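Local coordinates for periplasmic binding protein (PDB 4N01) that probably binds a small solute in the periplasm and hands it to a membrane transporter, as its family of periplasmic binding proteins does, at residues V67-A72 with K137-A142; K108-K113 with M121-D126. One frame throughout, in Å; residues are numbered along the deposited sequence.

Interaction 1 of 2, residues V67-A72 with K137-A142; sequences VSMSQA and KRAIPA
The side chains of Met69 and Ile140 cross at about a right angle, and the methyl end of Met69 makes the contact. Met69 is a selenomethionine. Its chain bends at chi2 (-75°) and again at chi3 (-83°), which folds the CE methyl back from a fully extended path. Met69 CE lies 4.1 Å from Ile140 CD1. The stem of the isoleucine is hardly farther, with Ile140 CG1 4.2 Å from Met69 CE. The same methyl also reaches the loop at a second point, where Met69 CE is 4.5 Å from Ala139 CB. One methyl group therefore meets two neighbouring residues of 137-142. The touch is light and purely apolar, and 84 Å² is buried in all. Both Met69 and Ile140 are buried. Tyr117 and Phe120 of helix 117-121 also pack on Ile140, and Ser134 touches Met69. The backbone of Met69 bonds to Thr129 of the next strand in the sheet, and Ser70 stands at the N-cap position of helix 71-79. The contact joins the turn between a central strand and its helix to the loop that follows strand 127-129. Both leave adjacent strands of the five-stranded parallel sheet, as in the alpha/beta domains of periplasmic binding proteins.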
ATOM      1  N   VAL A  67     -14.560  -9.649   6.402  1.00 18.82           N
ATOM      2  CA  VAL A  67     -13.760 -10.289   5.368  1.00 19.08           C
ATOM      3  C   VAL A  67     -12.861  -9.254   4.717  1.00 21.35           C
ATOM      4  O   VAL A  67     -13.327  -8.193   4.285  1.00 19.26           O
ATOM      5  CB  VAL A  67     -14.629 -10.952   4.276  1.00 20.00           C
ATOM      6  CG1 VAL A  67     -13.761 -11.391   3.094  1.00 20.47           C
ATOM      7  CG2 VAL A  67     -15.405 -12.156   4.858  1.00 20.72           C
ATOM      8  N   SER A  68     -11.571  -9.557   4.651  1.00 18.31           N
ATOM      9  CA  SER A  68     -10.648  -8.678   3.957  1.00 20.84           C
ATOM     10  C   SER A  68     -10.288  -9.283   2.601  1.00 19.08           C
ATOM     11  O   SER A  68      -9.805 -10.413   2.527  1.00 18.82           O
ATOM     12  CB  SER A  68      -9.385  -8.455   4.784  1.00 17.96           C
ATOM     13  OG  SER A  68      -8.436  -7.734   4.017  1.00 19.59           O
HETATM   14  N   MSE A  69     -10.532  -8.528   1.533  1.00 18.59           N
HETATM   15  CA  MSE A  69     -10.314  -9.016   0.172  1.00 20.20           C
HETATM   16  C   MSE A  69      -8.916  -8.700  -0.364  1.00 21.95           C
HETATM   17  O   MSE A  69      -8.590  -9.073  -1.490  1.00 23.01           O
HETATM   18  CB  MSE A  69     -11.354  -8.400  -0.778  1.00 21.45           C
HETATM   19  CG  MSE A  69     -12.797  -8.712  -0.429  1.00 21.23           C
HETATM   20 SE   MSE A  69     -13.339 -10.536  -0.866  0.57 25.58          SE
HETATM   21  CE  MSE A  69     -13.757 -10.268  -2.767  1.00 28.89           C
ATOM     22  N   SER A  70      -8.096  -8.003   0.422  1.00 19.95           N
ATOM     23  CA  SER A  70      -6.765  -7.602  -0.046  1.00 17.88           C
ATOM     24  C   SER A  70      -5.744  -7.726   1.071  1.00 20.79           C
ATOM     25  O   SER A  70      -6.094  -7.614   2.252  1.00 17.03           O
ATOM     26  CB  SER A  70      -6.782  -6.151  -0.535  1.00 17.70           C
ATOM     27  OG  SER A  70      -7.807  -5.957  -1.505  1.00 21.31           O
ATOM     28  N   GLN A  71      -4.480  -7.938   0.721  1.00 20.93           N
ATOM     29  CA  GLN A  71      -3.476  -8.098   1.765  1.00 16.97           C
ATOM     30  C   GLN A  71      -3.283  -6.833   2.598  1.00 16.38           C
ATOM     31  O   GLN A  71      -3.064  -6.915   3.817  1.00 16.18           O
ATOM     32  CB  GLN A  71      -2.133  -8.551   1.193  1.00 17.18           C
ATOM     33  CG  GLN A  71      -1.084  -8.745   2.280  1.00 22.03           C
ATOM     34  CD  GLN A  71       0.153  -9.459   1.785  1.00 22.94           C
ATOM     35  OE1 GLN A  71       0.160 -10.031   0.686  1.00 19.44           O
ATOM     36  NE2 GLN A  71       1.216  -9.425   2.590  1.00 17.29           N
ATOM     37  N   ALA A  72      -3.357  -5.674   1.943  1.00 17.38           N
ATOM     38  CA  ALA A  72      -3.139  -4.403   2.624  1.00 20.28           C
ATOM     39  C   ALA A  72      -4.176  -4.168   3.724  1.00 19.38           C
ATOM     40  O   ALA A  72      -3.817  -3.812   4.849  1.00 17.53           O
ATOM     41  CB  ALA A  72      -3.123  -3.247   1.634  1.00 22.47           C
ATOM     42  N   LYS A 137     -16.609  -6.242 -11.068  1.00 39.94           N
ATOM     43  CA  LYS A 137     -17.093  -7.440 -11.746  1.00 45.73           C
ATOM     44  C   LYS A 137     -15.991  -8.480 -11.952  1.00 46.21           C
ATOM     45  O   LYS A 137     -16.266  -9.626 -12.301  1.00 54.91           O
ATOM     46  CB  LYS A 137     -17.744  -7.066 -13.078  1.00 53.13           C
ATOM     47  CG  LYS A 137     -18.971  -6.180 -12.922  1.00 59.26           C
ATOM     48  CD  LYS A 137     -19.656  -5.942 -14.258  1.00 66.68           C
ATOM     49  CE  LYS A 137     -20.928  -5.122 -14.094  1.00 71.59           C
ATOM     50  NZ  LYS A 137     -21.673  -4.995 -15.380  1.00 74.19           N
ATOM     51  N   ARG A 138     -14.746  -8.073 -11.729  1.00 45.38           N
ATOM     52  CA  ARG A 138     -13.612  -8.990 -11.776  1.00 48.95           C
ATOM     53  C   ARG A 138     -13.581  -9.890 -10.545  1.00 47.20           C
ATOM     54  O   ARG A 138     -12.878 -10.904 -10.522  1.00 44.82           O
ATOM     55  CB  ARG A 138     -12.302  -8.205 -11.846  1.00 51.84           C
ATOM     56  CG  ARG A 138     -12.081  -7.448 -13.141  1.00 61.12           C
ATOM     57  CD  ARG A 138     -10.711  -6.795 -13.135  1.00 64.97           C
ATOM     58  NE  ARG A 138      -9.669  -7.743 -12.743  1.00 65.93           N
ATOM     59  CZ  ARG A 138      -8.667  -7.457 -11.917  1.00 64.53           C
ATOM     60  NH1 ARG A 138      -8.566  -6.240 -11.394  1.00 63.00           N
ATOM     61  NH2 ARG A 138      -7.765  -8.384 -11.613  1.00 63.47           N
ATOM     62  N   ALA A 139     -14.332  -9.501  -9.518  1.00 40.56           N
ATOM     63  CA  ALA A 139     -14.363 -10.241  -8.262  1.00 31.86           C
ATOM     64  C   ALA A 139     -15.809 -10.446  -7.809  1.00 30.74           C
ATOM     65  O   ALA A 139     -16.554 -11.217  -8.417  1.00 40.62           O
ATOM     66  CB  ALA A 139     -13.545  -9.513  -7.194  1.00 26.58           C
ATOM     67  N   ILE A 140     -16.215  -9.757  -6.750  1.00 32.18           N
ATOM     68  CA  ILE A 140     -17.608  -9.809  -6.321  1.00 32.65           C
ATOM     69  C   ILE A 140     -18.198  -8.407  -6.303  1.00 32.16           C
ATOM     70  O   ILE A 140     -17.839  -7.598  -5.443  1.00 31.15           O
ATOM     71  CB  ILE A 140     -17.742 -10.421  -4.921  1.00 27.73           C
ATOM     72  CG1 ILE A 140     -17.014 -11.762  -4.865  1.00 32.06           C
ATOM     73  CG2 ILE A 140     -19.213 -10.593  -4.548  1.00 29.02           C
ATOM     74  CD1 ILE A 140     -17.138 -12.444  -3.534  1.00 30.66           C
ATOM     75  N   PRO A 141     -19.102  -8.117  -7.257  1.00 33.41           N
ATOM     76  CA  PRO A 141     -19.708  -6.785  -7.376  1.00 36.63           C
ATOM     77  C   PRO A 141     -20.336  -6.334  -6.062  1.00 35.39           C
ATOM     78  O   PRO A 141     -21.032  -7.111  -5.397  1.00 31.01           O
ATOM     79  CB  PRO A 141     -20.791  -6.986  -8.441  1.00 39.04           C
ATOM     80  CG  PRO A 141     -20.273  -8.118  -9.282  1.00 40.34           C
ATOM     81  CD  PRO A 141     -19.602  -9.040  -8.294  1.00 35.77           C
ATOM     82  N   ALA A 142     -20.065  -5.086  -5.697  1.00 28.33           N
ATOM     83  CA  ALA A 142     -20.511  -4.522  -4.434  1.00 32.58           C
ATOM     84  C   ALA A 142     -22.014  -4.636  -4.239  1.00 29.12           C
ATOM     85  O   ALA A 142     -22.472  -4.919  -3.137  1.00 26.76           O
ATOM     86  CB  ALA A 142     -20.071  -3.070  -4.331  1.00 27.00           C
TER

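Interaction 2 of 2, residues K108-K113 with M121-D126; sequences KVLSDK and MSVKPD
Val123 has chi1 at -65°, which sets CG1 anti to its own carbonyl carbon and brings this methyl up to both Leu110 and Lys108. Leu110 uses a like first torsion (-62°), which turns its CD2 to that methyl. The two branched side chains reach toward each other tip to tip. Leu110 CD2 meets Val123 CG1 at 3.8 Å, a normal van der Waals distance. Lys108 is stretched out until its last torsion, where the chain bends (chi4 64°). Its aliphatic part runs past the valine at a slant. Lys108 CD lies 3.9 Å from Val123 CG1, and Lys108 CE lies 4.0 Å from the same methyl. One methyl of Val123 is thus touched by a leucine methyl and by the methylenes of a lysine. Lys108 is exposed, while Leu110 and Val123 are partly covered. The contact is small and apolar, burying 108 Å², and lies at the protein surface.

Each segment has its own local bond. In 121-126 a type I beta turn runs from Met121 to Lys124, and Lys124 N bonds to Met121 O at 3.0 Å. The turn carries Val123 at its third position. In 108-113 Ser111 OG accepts from Lys113 N at 3.0 Å, an ST turn that begins at the last residue of the weakly bonded edge strand. Beneath the contact, Val67 of strand 66-68 touches both Leu110 and Val123, and Ala87 of strand 86-90 also touches Val123. The contact lies within a beta-alpha-beta crossover from edge strand 109-111 through helix 117-121 to strand 127-129, which passes over strands 86-90 and 66-68 of the parallel sheet.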
ATOM      1  N   LYS A 108      -9.246 -17.548   8.843  1.00 18.99           N
ATOM      2  CA  LYS A 108      -9.519 -18.404   7.690  1.00 19.86           C
ATOM      3  C   LYS A 108      -9.143 -17.722   6.366  1.00 21.98           C
ATOM      4  O   LYS A 108      -9.499 -16.563   6.129  1.00 20.57           O
ATOM      5  CB  LYS A 108     -11.003 -18.769   7.681  1.00 20.73           C
ATOM      6  CG  LYS A 108     -11.454 -19.671   6.536  1.00 33.75           C
ATOM      7  CD  LYS A 108     -12.946 -19.971   6.681  1.00 40.52           C
ATOM      8  CE  LYS A 108     -13.442 -20.956   5.635  1.00 49.49           C
ATOM      9  NZ  LYS A 108     -12.810 -22.297   5.767  1.00 51.91           N
ATOM     10  N   VAL A 109      -8.406 -18.436   5.521  1.00 21.48           N
ATOM     11  CA  VAL A 109      -8.076 -17.964   4.184  1.00 23.70           C
ATOM     12  C   VAL A 109      -9.129 -18.452   3.189  1.00 25.95           C
ATOM     13  O   VAL A 109      -9.301 -19.655   3.013  1.00 26.00           O
ATOM     14  CB  VAL A 109      -6.690 -18.470   3.764  1.00 25.59           C
ATOM     15  CG1 VAL A 109      -6.397 -18.066   2.322  1.00 25.40           C
ATOM     16  CG2 VAL A 109      -5.628 -17.904   4.710  1.00 26.83           C
ATOM     17  N   LEU A 110      -9.842 -17.524   2.553  1.00 23.02           N
ATOM     18  CA  LEU A 110     -10.965 -17.891   1.684  1.00 24.23           C
ATOM     19  C   LEU A 110     -10.504 -18.311   0.300  1.00 24.56           C
ATOM     20  O   LEU A 110     -11.122 -19.158  -0.339  1.00 28.82           O
ATOM     21  CB  LEU A 110     -11.958 -16.726   1.557  1.00 21.93           C
ATOM     22  CG  LEU A 110     -12.622 -16.276   2.860  1.00 25.60           C
ATOM     23  CD1 LEU A 110     -13.604 -15.141   2.608  1.00 24.10           C
ATOM     24  CD2 LEU A 110     -13.309 -17.447   3.545  1.00 22.10           C
ATOM     25  N   SER A 111      -9.410 -17.708  -0.153  1.00 23.00           N
ATOM     26  CA  SER A 111      -8.892 -17.940  -1.492  1.00 30.40           C
ATOM     27  C   SER A 111      -7.500 -17.342  -1.612  1.00 25.38           C
ATOM     28  O   SER A 111      -7.180 -16.366  -0.932  1.00 21.76           O
ATOM     29  CB  SER A 111      -9.811 -17.291  -2.531  1.00 35.14           C
ATOM     30  OG  SER A 111      -9.251 -17.392  -3.828  1.00 35.90           O
ATOM     31  N   ASP A 112      -6.678 -17.924  -2.481  1.00 24.52           N
ATOM     32  CA  ASP A 112      -5.356 -17.377  -2.758  1.00 35.05           C
ATOM     33  C   ASP A 112      -5.493 -16.120  -3.605  1.00 34.91           C
ATOM     34  O   ASP A 112      -4.606 -15.266  -3.612  1.00 30.88           O
ATOM     35  CB  ASP A 112      -4.477 -18.411  -3.467  1.00 41.91           C
ATOM     36  CG  ASP A 112      -4.306 -19.684  -2.653  1.00 56.69           C
ATOM     37  OD1 ASP A 112      -4.162 -20.765  -3.263  1.00 60.79           O
ATOM     38  OD2 ASP A 112      -4.325 -19.600  -1.404  1.00 63.33           O
ATOM     39  N   LYS A 113      -6.606 -16.022  -4.330  1.00 24.60           N
ATOM     40  CA  LYS A 113      -6.982 -14.782  -5.016  1.00 27.13           C
ATOM     41  C   LYS A 113      -8.277 -14.253  -4.411  1.00 28.42           C
ATOM     42  O   LYS A 113      -8.385 -14.143  -3.188  1.00 25.83           O
ATOM     43  CB  LYS A 113      -7.122 -15.011  -6.524  1.00 32.53           C
ATOM     44  CG  LYS A 113      -5.795 -15.210  -7.240  1.00 37.96           C
ATOM     45  CD  LYS A 113      -5.990 -15.350  -8.745  1.00 47.42           C
ATOM     46  CE  LYS A 113      -4.664 -15.568  -9.459  1.00 49.43           C
ATOM     47  NZ  LYS A 113      -4.851 -15.999 -10.873  1.00 53.08           N
HETATM   48  N   MSE A 121     -19.991 -15.806   0.762  1.00 31.69           N
HETATM   49  CA  MSE A 121     -21.211 -15.859   1.571  1.00 38.61           C
HETATM   50  C   MSE A 121     -21.195 -16.991   2.597  1.00 37.97           C
HETATM   51  O   MSE A 121     -21.918 -16.938   3.593  1.00 34.19           O
HETATM   52  CB  MSE A 121     -22.464 -15.987   0.688  1.00 36.72           C
HETATM   53  CG  MSE A 121     -22.850 -14.716  -0.060  1.00 34.20           C
HETATM   54 SE   MSE A 121     -22.911 -13.116   1.059  0.60 38.99          SE
HETATM   55  CE  MSE A 121     -24.242 -13.709   2.369  1.00 41.77           C
ATOM     56  N   SER A 122     -20.367 -18.003   2.359  1.00 33.57           N
ATOM     57  CA  SER A 122     -20.346 -19.189   3.220  1.00 34.61           C
ATOM     58  C   SER A 122     -19.876 -18.892   4.641  1.00 35.80           C
ATOM     59  O   SER A 122     -20.159 -19.664   5.554  1.00 35.19           O
ATOM     60  CB  SER A 122     -19.492 -20.310   2.611  1.00 34.48           C
ATOM     61  OG  SER A 122     -18.106 -20.069   2.815  1.00 34.58           O
ATOM     62  N   VAL A 123     -19.161 -17.783   4.838  1.00 25.61           N
ATOM     63  CA  VAL A 123     -18.680 -17.440   6.178  1.00 25.16           C
ATOM     64  C   VAL A 123     -19.564 -16.402   6.862  1.00 23.87           C
ATOM     65  O   VAL A 123     -19.183 -15.840   7.894  1.00 28.60           O
ATOM     66  CB  VAL A 123     -17.214 -16.957   6.185  1.00 26.43           C
ATOM     67  CG1 VAL A 123     -16.284 -18.083   5.753  1.00 28.86           C
ATOM     68  CG2 VAL A 123     -17.041 -15.732   5.295  1.00 25.33           C
ATOM     69  N   LYS A 124     -20.739 -16.178   6.282  1.00 27.41           N
ATOM     70  CA  LYS A 124     -21.724 -15.227   6.804  1.00 33.96           C
ATOM     71  C   LYS A 124     -21.124 -13.854   7.097  1.00 27.10           C
ATOM     72  O   LYS A 124     -21.230 -13.372   8.229  1.00 25.39           O
ATOM     73  CB  LYS A 124     -22.374 -15.771   8.083  1.00 26.92           C
ATOM     74  CG  LYS A 124     -22.734 -17.243   8.025  1.00 36.10           C
ATOM     75  CD  LYS A 124     -23.291 -17.712   9.363  1.00 47.38           C
ATOM     76  CE  LYS A 124     -23.583 -19.206   9.365  1.00 53.64           C
ATOM     77  NZ  LYS A 124     -23.953 -19.692  10.728  1.00 58.23           N
ATOM     78  N   PRO A 125     -20.512 -13.214   6.083  1.00 25.36           N
ATOM     79  CA  PRO A 125     -19.828 -11.936   6.321  1.00 25.21           C
ATOM     80  C   PRO A 125     -20.812 -10.823   6.650  1.00 27.14           C
ATOM     81  O   PRO A 125     -21.956 -10.858   6.185  1.00 21.93           O
ATOM     82  CB  PRO A 125     -19.168 -11.642   4.973  1.00 22.23           C
ATOM     83  CG  PRO A 125     -20.067 -12.311   3.976  1.00 27.71           C
ATOM     84  CD  PRO A 125     -20.535 -13.566   4.650  1.00 24.95           C
ATOM     85  N   ASP A 126     -20.373  -9.843   7.435  1.00 22.82           N
ATOM     86  CA  ASP A 126     -21.208  -8.684   7.729  1.00 20.55           C
ATOM     87  C   ASP A 126     -20.476  -7.393   7.381  1.00 22.62           C
ATOM     88  O   ASP A 126     -21.059  -6.307   7.403  1.00 21.76           O
ATOM     89  CB  ASP A 126     -21.690  -8.690   9.191  1.00 23.02           C
ATOM     90  CG  ASP A 126     -20.546  -8.724  10.210  1.00 30.15           C
ATOM     91  OD1 ASP A 126     -19.359  -8.791   9.817  1.00 26.12           O
ATOM     92  OD2 ASP A 126     -20.848  -8.708  11.428  1.00 28.82           O
TER

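Interactions 1 and 2 have centres about 10 Å apart and lie on the same side of the chain's centre. Both reach the five-stranded parallel sheet. Segments 108-113 and 121-126 fall between 67-72 and 137-142 in sequence, so interaction 2 is nested within the loop that interaction 1 closes. Val67, which lies in 67-72 but does not touch 137-142, packs against interaction 2. Its CG1 is 3.8 Å from Leu110 CD1, and its CG2 lies 3.8 Å from Pro125 CB. One contact is buried and the other is at the surface. Each pairs a segment before helix 117-121 with one from its end or beyond, and Phe120 of that helix packs on Val67 and Ile140.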